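Local coordinates for protein esterase (Xanthomonas oryzae pv. oryzae, PDB 3H2G) that acts as an esterase that degrades rice cell walls and contributes to the virulence of this bacterial pathogen on its host plant, at residues Gln255-Trp261 / Ser292-Phe298; Glu227-Leu233 / Thr283-Ile287; Ser236-Val240 / Val265-Pro270. All coordinates share one frame; numbering follows the deposited sequence.

Interaction 1: residues Gln255-Trp261 / Ser292-Phe298; sequences QVFQDPW and SYFQPGF
V256 presses one methyl into the flat of F298: CG1 lies 3.6 Å from the centroid of the F298 ring and 16° off its normal, a CH-pi contact over the face. That branch is anti to the backbone N (chi1 175°), which puts it within reach of the ring. Next along the chain, F257 offers its CD2-CE2 edge to the face of Y293 in an offset edge-to-face pair, with ring centroids 5.5 Å apart and planes at 74°. F294 comes in obliquely, its CE1 3.7 Å from F257 CE2. F257 is thus the bump, and Y293 and F294 make the hollow. W261 reverses the roles, since its ring is the flat surface: Y293 CD1 stands 3.4 Å above the W261 plane on one side, while P260 CD lies toward the rim of the opposite face.

Beneath the rings the backbones form a single antiparallel bridge at F257 and F294, a non-hydrogen-bonded pair flanked by two bonds, Q295 N to V256 O at 2.8 Å and Q258 N to Y293 O at 2.9 Å. Q258 extends along the other segment and adds a third, nearly straight bond, its NE2 meeting F294 O at 2.8 Å from above the carbonyl plane. Q258 thus takes the oxygens of two successive residues, Y293 through its backbone and F294 through its side chain, and NE2 also bonds weakly to K291 O. The whole is an aromatic cluster of F257, W261, Y293 and F294 knotted by one isolated beta bridge, in a largely helical insertion probably comparable to the cap regions of other alpha/beta-hydrolases.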
loop_
_atom_site.group_PDB
_atom_site.type_symbol
_atom_site.label_atom_id
_atom_site.label_comp_id
_atom_site.label_asym_id
_atom_site.label_seq_id
_atom_site.Cartn_x
_atom_site.Cartn_y
_atom_site.Cartn_z
ATOM N N GLN A 255 -15.870 -3.497 -24.000
ATOM C CA GLN A 255 -15.268 -4.771 -24.384
ATOM C C GLN A 255 -15.161 -5.678 -23.163
ATOM O O GLN A 255 -15.177 -6.908 -23.278
ATOM C CB GLN A 255 -13.865 -4.551 -24.957
ATOM C CG GLN A 255 -13.840 -3.900 -26.332
ATOM C CD GLN A 255 -12.430 -3.581 -26.793
ATOM O OE1 GLN A 255 -11.558 -4.453 -26.819
ATOM N NE2 GLN A 255 -12.200 -2.329 -27.160
ATOM N N VAL A 256 -15.073 -5.055 -21.992
ATOM C CA VAL A 256 -14.916 -5.778 -20.735
ATOM C C VAL A 256 -16.107 -5.718 -19.777
ATOM O O VAL A 256 -16.384 -6.692 -19.076
ATOM C CB VAL A 256 -13.658 -5.265 -19.985
ATOM C CG1 VAL A 256 -13.548 -5.922 -18.613
ATOM C CG2 VAL A 256 -12.411 -5.549 -20.818
ATOM N N PHE A 257 -16.805 -4.585 -19.745
ATOM C CA PHE A 257 -17.942 -4.422 -18.841
ATOM C C PHE A 257 -19.266 -4.327 -19.586
ATOM O O PHE A 257 -19.331 -3.785 -20.690
ATOM C CB PHE A 257 -17.790 -3.151 -17.993
ATOM C CG PHE A 257 -16.465 -3.030 -17.285
ATOM C CD1 PHE A 257 -15.367 -2.465 -17.923
ATOM C CD2 PHE A 257 -16.323 -3.469 -15.970
ATOM C CE1 PHE A 257 -14.141 -2.334 -17.264
ATOM C CE2 PHE A 257 -15.104 -3.344 -15.301
ATOM C CZ PHE A 257 -14.012 -2.773 -15.952
ATOM N N GLN A 258 -20.321 -4.850 -18.970
ATOM C CA GLN A 258 -21.652 -4.788 -19.563
ATOM C C GLN A 258 -22.215 -3.400 -19.272
ATOM O O GLN A 258 -21.676 -2.669 -18.442
ATOM C CB GLN A 258 -22.573 -5.837 -18.929
ATOM C CG GLN A 258 -22.206 -7.286 -19.221
ATOM C CD GLN A 258 -23.260 -8.253 -18.710
ATOM O OE1 GLN A 258 -24.455 -8.047 -18.925
ATOM N NE2 GLN A 258 -22.826 -9.315 -18.039
ATOM N N ASP A 259 -23.286 -3.020 -19.961
ATOM C CA ASP A 259 -23.895 -1.727 -19.685
ATOM C C ASP A 259 -24.746 -1.926 -18.435
ATOM O O ASP A 259 -25.159 -3.048 -18.137
ATOM C CB ASP A 259 -24.766 -1.257 -20.859
ATOM C CG ASP A 259 -25.673 -2.346 -21.399
ATOM O OD1 ASP A 259 -25.814 -3.405 -20.747
ATOM O OD2 ASP A 259 -26.255 -2.135 -22.486
ATOM N N PRO A 260 -25.005 -0.851 -17.674
ATOM C CA PRO A 260 -24.572 0.533 -17.878
ATOM C C PRO A 260 -23.208 0.796 -17.237
ATOM O O PRO A 260 -22.719 1.924 -17.222
ATOM C CB PRO A 260 -25.674 1.324 -17.186
ATOM C CG PRO A 260 -25.921 0.489 -15.977
ATOM C CD PRO A 260 -25.937 -0.935 -16.533
ATOM N N TRP A 261 -22.599 -0.264 -16.719
ATOM C CA TRP A 261 -21.318 -0.170 -16.031
ATOM C C TRP A 261 -20.148 0.318 -16.881
ATOM O O TRP A 261 -19.317 1.095 -16.409
ATOM C CB TRP A 261 -20.998 -1.531 -15.416
ATOM C CG TRP A 261 -22.204 -2.124 -14.759
ATOM C CD1 TRP A 261 -22.829 -3.293 -15.086
ATOM C CD2 TRP A 261 -22.976 -1.537 -13.707
ATOM N NE1 TRP A 261 -23.947 -3.468 -14.305
ATOM C CE2 TRP A 261 -24.060 -2.403 -13.449
ATOM C CE3 TRP A 261 -22.859 -0.356 -12.957
ATOM C CZ2 TRP A 261 -25.023 -2.129 -12.472
ATOM C CZ3 TRP A 261 -23.818 -0.084 -11.985
ATOM C CH2 TRP A 261 -24.885 -0.968 -11.753
ATOM N N SER A 292 -23.413 -10.285 -14.120
ATOM C CA SER A 292 -24.185 -9.271 -14.822
ATOM C C SER A 292 -23.338 -8.011 -14.965
ATOM O O SER A 292 -23.735 -7.056 -15.631
ATOM C CB SER A 292 -25.466 -8.948 -14.047
ATOM O OG SER A 292 -25.172 -8.302 -12.825
ATOM N N TYR A 293 -22.164 -8.024 -14.341
ATOM C CA TYR A 293 -21.256 -6.879 -14.368
ATOM C C TYR A 293 -20.241 -6.955 -15.509
ATOM O O TYR A 293 -20.167 -6.065 -16.354
ATOM C CB TYR A 293 -20.512 -6.785 -13.037
ATOM C CG TYR A 293 -19.669 -5.541 -12.902
ATOM C CD1 TYR A 293 -20.263 -4.279 -12.850
ATOM C CD2 TYR A 293 -18.278 -5.623 -12.826
ATOM C CE1 TYR A 293 -19.495 -3.127 -12.724
ATOM C CE2 TYR A 293 -17.497 -4.477 -12.701
ATOM C CZ TYR A 293 -18.114 -3.232 -12.651
ATOM O OH TYR A 293 -17.360 -2.094 -12.534
ATOM N N PHE A 294 -19.445 -8.018 -15.517
ATOM C CA PHE A 294 -18.446 -8.207 -16.562
ATOM C C PHE A 294 -19.070 -8.855 -17.786
ATOM O O PHE A 294 -20.048 -9.596 -17.672
ATOM C CB PHE A 294 -17.316 -9.117 -16.065
ATOM C CG PHE A 294 -16.487 -8.513 -14.974
ATOM C CD1 PHE A 294 -15.696 -7.399 -15.225
ATOM C CD2 PHE A 294 -16.497 -9.057 -13.691
ATOM C CE1 PHE A 294 -14.922 -6.829 -14.215
ATOM C CE2 PHE A 294 -15.725 -8.493 -12.671
ATOM C CZ PHE A 294 -14.937 -7.378 -12.936
ATOM N N GLN A 295 -18.509 -8.568 -18.958
ATOM C CA GLN A 295 -18.982 -9.192 -20.188
ATOM C C GLN A 295 -18.719 -10.681 -19.986
ATOM O O GLN A 295 -17.661 -11.061 -19.483
ATOM C CB GLN A 295 -18.179 -8.689 -21.390
ATOM C CG GLN A 295 -18.554 -7.290 -21.849
ATOM C CD GLN A 295 -19.909 -7.251 -22.527
ATOM O OE1 GLN A 295 -20.601 -8.264 -22.610
ATOM N NE2 GLN A 295 -20.295 -6.078 -23.019
ATOM N N PRO A 296 -19.675 -11.542 -20.368
ATOM C CA PRO A 296 -19.506 -12.991 -20.206
ATOM C C PRO A 296 -18.232 -13.539 -20.857
ATOM O O PRO A 296 -17.594 -14.443 -20.314
ATOM C CB PRO A 296 -20.778 -13.556 -20.831
ATOM C CG PRO A 296 -21.792 -12.476 -20.534
ATOM C CD PRO A 296 -21.020 -11.225 -20.881
ATOM N N GLY A 297 -17.868 -12.989 -22.012
ATOM C CA GLY A 297 -16.667 -13.434 -22.703
ATOM C C GLY A 297 -15.412 -13.187 -21.884
ATOM O O GLY A 297 -14.608 -14.099 -21.664
ATOM N N PHE A 298 -15.240 -11.948 -21.434
ATOM C CA PHE A 298 -14.087 -11.575 -20.623
ATOM C C PHE A 298 -14.083 -12.364 -19.317
ATOM O O PHE A 298 -13.037 -12.828 -18.851
ATOM C CB PHE A 298 -14.135 -10.076 -20.297
ATOM C CG PHE A 298 -13.053 -9.620 -19.350
ATOM C CD1 PHE A 298 -11.742 -9.451 -19.792
ATOM C CD2 PHE A 298 -13.346 -9.372 -18.013
ATOM C CE1 PHE A 298 -10.737 -9.038 -18.914
ATOM C CE2 PHE A 298 -12.351 -8.960 -17.124
ATOM C CZ PHE A 298 -11.043 -8.792 -17.578
HETATM O O HOH W 1 -15.663 -9.699 -23.382
HETATM O O HOH W 2 -25.902 -5.915 -16.732
#

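Interaction 2: residues Glu227-Leu233 / Thr283-Ile287; sequences ENTFGIL and TLPSI
I287 lies across the start of helix 231-246, overlapping E227 with one branch and I232 with the other. Its CG2 approaches E227 CD to 3.6 Å, the two side chains lying alongside with their ends pointing opposite ways. Chi1 (-164°) sets CG1 anti to the backbone N, and the turn at chi2 (65°) brings CD1 to I232 CG1 at 4.0 Å; CG1 itself rests 3.7 Å from N228 O. I232 in turn directs its CG2 to L284 CB, 4.0 Å away, so one isoleucine bridges two residues of the opposite loop. One step on, L233 CD2 meets L284 CD1 at 3.8 Å.

No direct hydrogen bond spans the segments. Water 3 does the work instead, donating to T229 O at 2.7 Å and accepting from I287 N at 2.9 Å. The carboxylate beside I287 is steadied within its own segment: T229 OG1 donates to the anti lone pair of E227 OE2 at 2.7 Å.

Around this contact, Y293 of helix 290-293 packs on I232, L284 and P285, helix 275-280 touches L233 through M278 and F279, and W261 of helix 261-264 lies on L284 and P285, so the contact sits among helices 231-246, 261-264, 275-280 and 290-293.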
loop_
_atom_site.group_PDB
_atom_site.type_symbol
_atom_site.label_atom_id
_atom_site.label_comp_id
_atom_site.label_asym_id
_atom_site.label_seq_id
_atom_site.Cartn_x
_atom_site.Cartn_y
_atom_site.Cartn_z
ATOM N N GLU A 227 -15.834 -15.097 1.033
ATOM C CA GLU A 227 -16.314 -14.242 -0.042
ATOM C C GLU A 227 -15.432 -13.013 -0.251
ATOM O O GLU A 227 -15.061 -12.331 0.705
ATOM C CB GLU A 227 -17.749 -13.795 0.255
ATOM C CG GLU A 227 -18.298 -12.772 -0.729
ATOM C CD GLU A 227 -19.672 -12.270 -0.331
ATOM O OE1 GLU A 227 -20.659 -13.016 -0.512
ATOM O OE2 GLU A 227 -19.760 -11.134 0.176
ATOM N N ASN A 228 -15.098 -12.742 -1.509
ATOM C CA ASN A 228 -14.287 -11.584 -1.862
ATOM C C ASN A 228 -15.265 -10.444 -2.113
ATOM O O ASN A 228 -15.426 -9.961 -3.235
ATOM C CB ASN A 228 -13.464 -11.875 -3.118
ATOM C CG ASN A 228 -12.641 -10.690 -3.554
ATOM O OD1 ASN A 228 -12.101 -9.957 -2.723
ATOM N ND2 ASN A 228 -12.527 -10.498 -4.866
ATOM N N THR A 229 -15.909 -10.034 -1.028
ATOM C CA THR A 229 -16.930 -8.995 -1.013
ATOM C C THR A 229 -16.638 -7.704 -1.776
ATOM O O THR A 229 -17.532 -7.137 -2.409
ATOM C CB THR A 229 -17.270 -8.655 0.445
ATOM O OG1 THR A 229 -17.521 -9.877 1.153
ATOM C CG2 THR A 229 -18.503 -7.761 0.530
ATOM N N PHE A 230 -15.396 -7.237 -1.722
ATOM C CA PHE A 230 -15.033 -5.996 -2.397
ATOM C C PHE A 230 -14.437 -6.239 -3.784
ATOM O O PHE A 230 -13.855 -5.337 -4.382
ATOM C CB PHE A 230 -14.033 -5.221 -1.531
ATOM C CG PHE A 230 -14.375 -5.223 -0.063
ATOM C CD1 PHE A 230 -15.632 -4.819 0.375
ATOM C CD2 PHE A 230 -13.440 -5.640 0.882
ATOM C CE1 PHE A 230 -15.955 -4.833 1.732
ATOM C CE2 PHE A 230 -13.753 -5.656 2.239
ATOM C CZ PHE A 230 -15.013 -5.253 2.665
ATOM N N GLY A 231 -14.610 -7.457 -4.291
ATOM C CA GLY A 231 -14.067 -7.826 -5.589
ATOM C C GLY A 231 -14.463 -6.991 -6.793
ATOM O O GLY A 231 -13.632 -6.727 -7.666
ATOM N N ILE A 232 -15.724 -6.580 -6.868
ATOM C CA ILE A 232 -16.160 -5.779 -8.006
ATOM C C ILE A 232 -15.462 -4.420 -8.013
ATOM O O ILE A 232 -15.041 -3.937 -9.064
ATOM C CB ILE A 232 -17.690 -5.593 -8.002
ATOM C CG1 ILE A 232 -18.357 -6.946 -8.271
ATOM C CG2 ILE A 232 -18.106 -4.573 -9.062
ATOM C CD1 ILE A 232 -19.857 -6.885 -8.379
ATOM N N LEU A 233 -15.322 -3.820 -6.836
ATOM C CA LEU A 233 -14.662 -2.523 -6.713
ATOM C C LEU A 233 -13.158 -2.627 -6.974
ATOM O O LEU A 233 -12.609 -1.896 -7.797
ATOM C CB LEU A 233 -14.904 -1.943 -5.313
ATOM C CG LEU A 233 -16.350 -1.582 -4.954
ATOM C CD1 LEU A 233 -16.441 -1.235 -3.468
ATOM C CD2 LEU A 233 -16.815 -0.410 -5.809
ATOM N N THR A 283 -22.728 1.837 -5.492
ATOM C CA THR A 283 -22.430 2.528 -6.741
ATOM C C THR A 283 -22.287 1.502 -7.861
ATOM O O THR A 283 -22.700 1.741 -8.996
ATOM C CB THR A 283 -21.145 3.359 -6.629
ATOM O OG1 THR A 283 -20.037 2.497 -6.342
ATOM C CG2 THR A 283 -21.286 4.378 -5.517
ATOM N N LEU A 284 -21.696 0.359 -7.528
ATOM C CA LEU A 284 -21.522 -0.736 -8.474
ATOM C C LEU A 284 -22.243 -1.940 -7.876
ATOM O O LEU A 284 -22.505 -1.979 -6.674
ATOM C CB LEU A 284 -20.039 -1.060 -8.672
ATOM C CG LEU A 284 -19.165 0.041 -9.281
ATOM C CD1 LEU A 284 -17.748 -0.489 -9.483
ATOM C CD2 LEU A 284 -19.758 0.498 -10.607
ATOM N N PRO A 285 -22.585 -2.936 -8.705
ATOM C CA PRO A 285 -23.281 -4.101 -8.152
ATOM C C PRO A 285 -22.459 -4.876 -7.126
ATOM O O PRO A 285 -21.232 -4.768 -7.085
ATOM C CB PRO A 285 -23.609 -4.929 -9.395
ATOM C CG PRO A 285 -22.522 -4.555 -10.356
ATOM C CD PRO A 285 -22.393 -3.070 -10.159
ATOM N N SER A 286 -23.146 -5.642 -6.284
ATOM C CA SER A 286 -22.475 -6.447 -5.278
ATOM C C SER A 286 -21.865 -7.681 -5.949
ATOM O O SER A 286 -22.241 -8.042 -7.067
ATOM C CB SER A 286 -23.464 -6.846 -4.177
ATOM O OG SER A 286 -24.684 -7.309 -4.727
ATOM N N ILE A 287 -20.921 -8.318 -5.264
ATOM C CA ILE A 287 -20.212 -9.481 -5.792
ATOM C C ILE A 287 -21.093 -10.628 -6.297
ATOM O O ILE A 287 -20.708 -11.352 -7.215
ATOM C CB ILE A 287 -19.224 -10.028 -4.734
ATOM C CG1 ILE A 287 -18.216 -10.965 -5.395
ATOM C CG2 ILE A 287 -19.987 -10.720 -3.616
ATOM C CD1 ILE A 287 -17.300 -10.264 -6.390
HETATM O O HOH W 3 -20.214 -7.144 -2.751
#

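Interaction 3: residues Ser236-Val240 / Val265-Pro270; sequences SYAIV and VEPLFP
F269 lays its ring over the backbone of helix 231-246, with Y237 N 3.9 Å above the centre of the ring plane and S236 C nearer the rim on the same face. The S236 CB methylene closes on F269 CE2 at 3.5 Å. Beside it F269 CD1 comes over the Y237 ring, 3.5 Å above its plane toward the rim, and the two planes are inclined at 34°, an oblique pairing. The tightest approach is between Y237 CD2 and F269 CB, at 3.4 Å. Farther along the tyrosine, its OH lies against P270 CB at 3.6 Å, the proline following F269 through a cis peptide bond. Y237 CG is roughly anti to the backbone N (chi1 -157°), which lets the ring span both residues.

A second, aliphatic part of the first shell adjoins this one. V240 CG2 and V265 CG2 meet at 3.8 Å, the two valines pointing contrary ways as they pack flank to flank, and the same V265 methyl lies in the plane of the F269 ring at its edge. V240 CG1 rests 4.1 Å from E266 CA. L268 CB lies toward the rim of the other face of F269.

The next shell positions these groups. S236 OG is hydrogen-bonded to I232 O and Y293 OH, Y237 OH to E89 O, and E266 OE2 to Y250 OH, while L275 and M278 pack on F269. Y237 also stacks on Y138, so one polar and one aromatic tie lead from Y237 to residues outside the insertion. The arrangement is a buried helix-against-loop hydrophobic interface inside the helical insertion of a probable alpha/beta-hydrolase fold, with Y237 linking it to the rest of the chain.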
loop_
_atom_site.group_PDB
_atom_site.type_symbol
_atom_site.label_atom_id
_atom_site.label_comp_id
_atom_site.label_asym_id
_atom_site.label_seq_id
_atom_site.Cartn_x
_atom_site.Cartn_y
_atom_site.Cartn_z
ATOM N N SER A 236 -12.417 -3.795 -10.573
ATOM C CA SER A 236 -12.647 -2.718 -11.532
ATOM C C SER A 236 -11.502 -1.708 -11.496
ATOM O O SER A 236 -11.041 -1.246 -12.540
ATOM C CB SER A 236 -13.981 -2.025 -11.240
ATOM O OG SER A 236 -15.062 -2.924 -11.455
ATOM N N TYR A 237 -11.040 -1.363 -10.298
ATOM C CA TYR A 237 -9.931 -0.415 -10.169
ATOM C C TYR A 237 -8.713 -0.988 -10.909
ATOM O O TYR A 237 -8.044 -0.292 -11.674
ATOM C CB TYR A 237 -9.597 -0.202 -8.685
ATOM C CG TYR A 237 -8.886 1.104 -8.357
ATOM C CD1 TYR A 237 -8.882 1.598 -7.053
ATOM C CD2 TYR A 237 -8.255 1.861 -9.350
ATOM C CE1 TYR A 237 -8.277 2.816 -6.739
ATOM C CE2 TYR A 237 -7.645 3.088 -9.047
ATOM C CZ TYR A 237 -7.664 3.556 -7.737
ATOM O OH TYR A 237 -7.090 4.764 -7.418
ATOM N N ALA A 238 -8.444 -2.272 -10.689
ATOM C CA ALA A 238 -7.313 -2.945 -11.323
ATOM C C ALA A 238 -7.382 -2.938 -12.848
ATOM O O ALA A 238 -6.391 -2.646 -13.514
ATOM C CB ALA A 238 -7.216 -4.383 -10.820
ATOM N N ILE A 239 -8.546 -3.273 -13.398
ATOM C CA ILE A 239 -8.724 -3.312 -14.850
ATOM C C ILE A 239 -8.550 -1.933 -15.487
ATOM O O ILE A 239 -7.800 -1.774 -16.455
ATOM C CB ILE A 239 -10.119 -3.877 -15.214
ATOM C CG1 ILE A 239 -10.198 -5.347 -14.790
ATOM C CG2 ILE A 239 -10.386 -3.718 -16.714
ATOM C CD1 ILE A 239 -11.589 -5.952 -14.896
ATOM N N VAL A 240 -9.246 -0.940 -14.943
ATOM C CA VAL A 240 -9.166 0.424 -15.456
ATOM C C VAL A 240 -7.736 0.970 -15.361
ATOM O O VAL A 240 -7.232 1.581 -16.306
ATOM C CB VAL A 240 -10.137 1.352 -14.681
ATOM C CG1 VAL A 240 -9.885 2.802 -15.038
ATOM C CG2 VAL A 240 -11.579 0.976 -15.009
ATOM N N VAL A 265 -17.650 3.225 -15.205
ATOM C CA VAL A 265 -16.531 2.708 -14.420
ATOM C C VAL A 265 -15.208 3.483 -14.434
ATOM O O VAL A 265 -14.576 3.642 -13.384
ATOM C CB VAL A 265 -16.245 1.225 -14.787
ATOM C CG1 VAL A 265 -15.758 1.114 -16.225
ATOM C CG2 VAL A 265 -15.225 0.641 -13.822
ATOM N N GLU A 266 -14.782 3.981 -15.590
ATOM C CA GLU A 266 -13.502 4.687 -15.635
ATOM C C GLU A 266 -13.385 5.929 -14.742
ATOM O O GLU A 266 -12.398 6.084 -14.022
ATOM C CB GLU A 266 -13.132 5.024 -17.086
ATOM C CG GLU A 266 -12.933 3.778 -17.952
ATOM C CD GLU A 266 -12.125 4.046 -19.213
ATOM O OE1 GLU A 266 -12.524 4.922 -20.010
ATOM O OE2 GLU A 266 -11.088 3.373 -19.407
ATOM N N PRO A 267 -14.391 6.819 -14.759
ATOM C CA PRO A 267 -14.336 8.029 -13.924
ATOM C C PRO A 267 -14.287 7.778 -12.412
ATOM O O PRO A 267 -14.008 8.691 -11.640
ATOM C CB PRO A 267 -15.605 8.784 -14.325
ATOM C CG PRO A 267 -15.829 8.344 -15.744
ATOM C CD PRO A 267 -15.546 6.866 -15.671
ATOM N N LEU A 268 -14.552 6.545 -11.989
ATOM C CA LEU A 268 -14.556 6.208 -10.564
ATOM C C LEU A 268 -13.206 5.780 -9.990
ATOM O O LEU A 268 -13.012 5.803 -8.772
ATOM C CB LEU A 268 -15.542 5.067 -10.299
ATOM C CG LEU A 268 -17.030 5.238 -10.605
ATOM C CD1 LEU A 268 -17.718 3.881 -10.483
ATOM C CD2 LEU A 268 -17.644 6.250 -9.636
ATOM N N PHE A 269 -12.271 5.402 -10.854
ATOM C CA PHE A 269 -10.992 4.892 -10.373
ATOM C C PHE A 269 -9.722 5.560 -10.890
ATOM O O PHE A 269 -9.137 5.107 -11.873
ATOM C CB PHE A 269 -10.934 3.391 -10.673
ATOM C CG PHE A 269 -12.061 2.607 -10.053
ATOM C CD1 PHE A 269 -12.106 2.401 -8.677
ATOM C CD2 PHE A 269 -13.085 2.089 -10.842
ATOM C CE1 PHE A 269 -13.155 1.688 -8.091
ATOM C CE2 PHE A 269 -14.141 1.374 -10.268
ATOM C CZ PHE A 269 -14.174 1.174 -8.890
ATOM N N PRO A 270 -9.263 6.636 -10.225
ATOM C CA PRO A 270 -9.849 7.266 -9.036
ATOM C C PRO A 270 -10.867 8.326 -9.443
ATOM O O PRO A 270 -10.931 8.711 -10.609
ATOM C CB PRO A 270 -8.632 7.870 -8.343
ATOM C CG PRO A 270 -7.817 8.338 -9.501
ATOM C CD PRO A 270 -7.910 7.168 -10.478
#

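Read from the N terminus, segment 227-233 opens interaction 2 and 236-240, on the same helix 231-246, opens interaction 3; then 255-261 begins interaction 1. The first to close is interaction 3, at 265-270, followed by interaction 2 at 283-287, so interaction 3 is nested inside interaction 2. Interaction 1 closes last, at 292-298, and crosses both, since its segments alternate with theirs. The three centres lie 13 to 14 Å apart, on the same side of the chain's centre. F294 packs on I239 between interactions 1 and 3, and L284 reaches F269 between 2 and 3. Together they bind helices 231-246, 261-264, 290-293 and 296-304 and the intervening loops, all inserted between strands 198-205 and 328-332.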